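Side-chain contacts in putative uncharacterized protein (Streptococcus mutans, PDB 3BGK), which probably dehydrates the S-form of hydrated NADH or NADPH at the expense of ADP, as a repair enzyme of the NnrD/CARKD family: residues His265-Arg268 / Phe269-Ala272; Val292-Pro295 / Thr296-Ser299. All blocks are in the same frame, centred on the assembly; numbering follows the deposited sequence.

Contact 1: His265-Arg268 / Phe269-Ala272; sequences HTDR and FEVA
The carboxylates of Asp267 and Glu270 are the flat groups that meet here, and their planes are turned 52° apart. Neither lies flat on the other: the two side chains cross at about a right angle, and Asp267 OD2 comes to 3.4 Å from the methylene CG of Glu270. Asp267 OD2 also stands 4.0 Å from Phe269 CB. A chi1 of -169° swings the carboxylate of Asp267 away from its own N and along the first helical residues, yet the side chain makes no capping bond. Like charges are close, with Asp267 OD2 4.3 Å from Glu270 OE1, but Glu270 OE1 forms a salt bridge with Lys44 and Lys233 lies in a long, weak ion pair with Asp267, which probably offsets the repulsion. The backbone closes the turn. Val271 N donates to Asp267 O over 3.1 Å, while the bond from Glu270 N to that oxygen is weak; Ala272 N binds Arg268 O at 3.1 Å. Val271 CG2 meets the Thr266 methyl CG2 at 3.9 Å and lies 3.2 Å from Asp267 O, a close approach to a carbonyl oxygen; Ile45 of helix 39-45 touches the side chains of both Thr266 and Val271. Phe269 leads away to strand 227-230, against Ile228 and Gln230. The arrangement is that of a helix N-terminus with Asp267 at the N-cap position, where the short loop after helix 249-263 turns into helix 268-287 of the three-layer alpha/beta sandwich.

Contact 2: Val292-Pro295 / Thr296-Ser299; sequences VVLP and TRIS
Leu294 and Arg297 lie side by side and point the same way, with Leu294 CB 3.6 Å from Arg297 CG. Leu294 CD1 sits over one face of the guanidinium, displaced toward its rim and 3.6 Å from Arg297 NH1. A bend at chi2 (-81°) brings the guanidinium alongside the leucine. On another side of the turn, Val293 CG1 meets Ile298 CG1 at 3.5 Å, the two side chains crossing at about a right angle. Two backbone N-H groups grip Leu294 O, which accepts from both Arg297 N, 2.9 Å away, and Ile298 N. Ser299 N binds Pro295 O at 3.3 Å, and a water held by Ser299 OG at 2.7 Å adds a weak bond to that carbonyl.

Farther out, Ile298 packs on Ile282 and Leu286 of helix 268-287, and Pro295 rests on Met76 and Thr252. Thr296 OG1 is hydrogen-bonded to Glu107 of the second subunit, whose Asn83 packs against Leu294 and Arg297. This is a helix start with Leu294 at the N-cap position and proline in the first turn, placed at a subunit interface and close to Gly250 and Asp251, the predicted nucleotide and substrate residues.

How the contacts relate
Followed from the N terminus, the chain leaves helix 249-263, passes the short loop of contact 1 and enters helix 268-287; a second loop then carries it through contact 2 into helix 295-310. Each contact closes only its own local turn at the start of a helix. They neither nest nor cross: contact 1 is complete before contact 2 opens, their centres lie 24 Å apart, and their nearest atoms are about 13 Å from each other. Helix 268-287 joins them, starting in contact 1 and lending its later residues as packing for contact 2. Contact 1 ties this helix to helix 39-45 and strand 227-230, whereas contact 2 reaches helix 71-83 and a second subunit.

Contact 1: His265-Arg268 / Phe269-Ala272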
loop_
_atom_site.group_PDB
_atom_site.type_symbol
_atom_site.label_atom_id
_atom_site.label_comp_id
_atom_site.label_asym_id
_atom_site.label_seq_id
_atom_site.Cartn_x
_atom_site.Cartn_y
_atom_site.Cartn_z
ATOM N N HIS A 265 -14.370 26.700 13.620
ATOM C CA HIS A 265 -14.050 27.411 14.869
ATOM C C HIS A 265 -15.262 27.973 15.603
ATOM O O HIS A 265 -15.108 28.705 16.584
ATOM C CB HIS A 265 -13.034 28.529 14.610
ATOM C CG HIS A 265 -11.836 28.079 13.839
ATOM N ND1 HIS A 265 -11.720 28.256 12.476
ATOM C CD2 HIS A 265 -10.719 27.423 14.231
ATOM C CE1 HIS A 265 -10.574 27.744 12.066
ATOM N NE2 HIS A 265 -9.948 27.230 13.111
ATOM N N THR A 266 -16.460 27.635 15.135
ATOM C CA THR A 266 -17.684 28.004 15.835
ATOM C C THR A 266 -17.843 27.124 17.090
ATOM O O THR A 266 -16.863 26.511 17.535
ATOM C CB THR A 266 -18.914 27.956 14.896
ATOM O OG1 THR A 266 -20.052 28.508 15.571
ATOM C CG2 THR A 266 -19.212 26.517 14.436
ATOM N N ASP A 267 -19.046 27.068 17.666
ATOM C CA ASP A 267 -19.271 26.324 18.913
ATOM C C ASP A 267 -18.609 24.943 18.905
ATOM O O ASP A 267 -18.938 24.086 18.076
ATOM C CB ASP A 267 -20.767 26.196 19.217
ATOM C CG ASP A 267 -21.036 25.674 20.621
ATOM O OD1 ASP A 267 -20.224 25.952 21.536
ATOM O OD2 ASP A 267 -22.067 24.987 20.810
ATOM N N ARG A 268 -17.679 24.742 19.835
ATOM C CA ARG A 268 -16.864 23.529 19.862
ATOM C C ARG A 268 -17.655 22.247 20.178
ATOM O O ARG A 268 -17.312 21.168 19.680
ATOM C CB ARG A 268 -15.674 23.703 20.807
ATOM C CG ARG A 268 -14.517 22.723 20.551
ATOM C CD ARG A 268 -13.246 23.104 21.316
ATOM N NE ARG A 268 -13.518 23.449 22.715
ATOM C CZ ARG A 268 -13.516 24.687 23.209
ATOM N NH1 ARG A 268 -13.243 25.726 22.425
ATOM N NH2 ARG A 268 -13.784 24.887 24.494
ATOM N N PHE A 269 -18.704 22.365 20.990
ATOM C CA PHE A 269 -19.593 21.233 21.257
ATOM C C PHE A 269 -20.296 20.749 19.986
ATOM O O PHE A 269 -20.389 19.545 19.747
ATOM C CB PHE A 269 -20.637 21.577 22.329
ATOM C CG PHE A 269 -21.721 20.535 22.476
ATOM C CD1 PHE A 269 -21.570 19.475 23.365
ATOM C CD2 PHE A 269 -22.885 20.611 21.716
ATOM C CE1 PHE A 269 -22.563 18.512 23.499
ATOM C CE2 PHE A 269 -23.884 19.652 21.838
ATOM C CZ PHE A 269 -23.721 18.599 22.734
ATOM N N GLU A 270 -20.797 21.682 19.184
ATOM C CA GLU A 270 -21.536 21.314 17.983
ATOM C C GLU A 270 -20.604 20.774 16.898
ATOM O O GLU A 270 -20.980 19.871 16.135
ATOM C CB GLU A 270 -22.365 22.490 17.474
ATOM C CG GLU A 270 -23.412 22.985 18.484
ATOM C CD GLU A 270 -24.450 23.912 17.865
ATOM O OE1 GLU A 270 -24.082 24.749 17.000
ATOM O OE2 GLU A 270 -25.637 23.798 18.248
ATOM N N VAL A 271 -19.387 21.320 16.859
ATOM C CA VAL A 271 -18.346 20.896 15.923
ATOM C C VAL A 271 -17.944 19.442 16.173
ATOM O O VAL A 271 -17.879 18.640 15.240
ATOM C CB VAL A 271 -17.099 21.831 15.977
ATOM C CG1 VAL A 271 -15.918 21.205 15.249
ATOM C CG2 VAL A 271 -17.418 23.183 15.374
ATOM N N ALA A 272 -17.684 19.111 17.434
ATOM C CA ALA A 272 -17.370 17.742 17.822
ATOM C C ALA A 272 -18.581 16.831 17.624
ATOM O O ALA A 272 -18.436 15.687 17.188
ATOM C CB ALA A 272 -16.887 17.693 19.260
#

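Contact 2: Val292-Pro295 / Thr296-Ser299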
loop_
_atom_site.group_PDB
_atom_site.type_symbol
_atom_site.label_atom_id
_atom_site.label_comp_id
_atom_site.label_asym_id
_atom_site.label_seq_id
_atom_site.Cartn_x
_atom_site.Cartn_y
_atom_site.Cartn_z
ATOM N N VAL A 292 -19.866 -5.861 7.848
ATOM C CA VAL A 292 -19.092 -5.009 8.749
ATOM C C VAL A 292 -18.624 -3.779 7.960
ATOM O O VAL A 292 -18.339 -3.876 6.767
ATOM C CB VAL A 292 -17.891 -5.777 9.387
ATOM C CG1 VAL A 292 -16.741 -5.971 8.397
ATOM C CG2 VAL A 292 -17.393 -5.073 10.627
ATOM N N VAL A 293 -18.580 -2.622 8.613
ATOM C CA VAL A 293 -18.024 -1.425 7.981
ATOM C C VAL A 293 -16.664 -1.140 8.616
ATOM O O VAL A 293 -16.571 -0.839 9.805
ATOM C CB VAL A 293 -18.973 -0.199 8.075
ATOM C CG1 VAL A 293 -18.319 1.052 7.481
ATOM C CG2 VAL A 293 -20.279 -0.484 7.368
ATOM N N LEU A 294 -15.610 -1.262 7.815
ATOM C CA LEU A 294 -14.251 -1.116 8.327
ATOM C C LEU A 294 -13.852 0.350 8.472
ATOM O O LEU A 294 -14.202 1.178 7.627
ATOM C CB LEU A 294 -13.239 -1.893 7.467
ATOM C CG LEU A 294 -13.384 -3.417 7.354
ATOM C CD1 LEU A 294 -12.244 -4.000 6.530
ATOM C CD2 LEU A 294 -13.474 -4.103 8.724
ATOM N N PRO A 295 -13.109 0.668 9.546
ATOM C CA PRO A 295 -12.674 2.034 9.855
ATOM C C PRO A 295 -12.013 2.759 8.668
ATOM O O PRO A 295 -12.327 3.924 8.413
ATOM C CB PRO A 295 -11.674 1.825 10.993
ATOM C CG PRO A 295 -12.111 0.555 11.647
ATOM C CD PRO A 295 -12.621 -0.307 10.544
ATOM N N THR A 296 -11.129 2.079 7.938
ATOM C CA THR A 296 -10.478 2.691 6.766
ATOM C C THR A 296 -11.421 2.891 5.578
ATOM O O THR A 296 -11.146 3.731 4.715
ATOM C CB THR A 296 -9.249 1.891 6.271
ATOM O OG1 THR A 296 -9.649 0.555 5.937
ATOM C CG2 THR A 296 -8.154 1.861 7.328
ATOM N N ARG A 297 -12.506 2.116 5.518
ATOM C CA ARG A 297 -13.494 2.281 4.451
ATOM C C ARG A 297 -14.315 3.547 4.684
ATOM O O ARG A 297 -14.741 4.193 3.727
ATOM C CB ARG A 297 -14.444 1.080 4.338
ATOM C CG ARG A 297 -13.799 -0.300 4.266
ATOM C CD ARG A 297 -13.303 -0.666 2.879
ATOM N NE ARG A 297 -12.742 -2.021 2.867
ATOM C CZ ARG A 297 -11.481 -2.328 3.179
ATOM N NH1 ARG A 297 -11.078 -3.593 3.137
ATOM N NH2 ARG A 297 -10.623 -1.376 3.531
ATOM N N ILE A 298 -14.545 3.880 5.956
ATOM C CA ILE A 298 -15.253 5.107 6.343
ATOM C C ILE A 298 -14.430 6.354 6.006
ATOM O O ILE A 298 -14.964 7.340 5.500
ATOM C CB ILE A 298 -15.581 5.104 7.850
ATOM C CG1 ILE A 298 -16.692 4.100 8.147
ATOM C CG2 ILE A 298 -15.983 6.491 8.335
ATOM C CD1 ILE A 298 -16.938 3.870 9.630
ATOM N N SER A 299 -13.130 6.291 6.303
ATOM C CA SER A 299 -12.190 7.378 6.028
ATOM C C SER A 299 -12.130 7.751 4.555
ATOM O O SER A 299 -12.075 8.940 4.210
ATOM C CB SER A 299 -10.788 7.018 6.526
ATOM O OG SER A 299 -10.727 7.112 7.935
HETATM O O HOH W 1 -9.614 5.397 9.651
#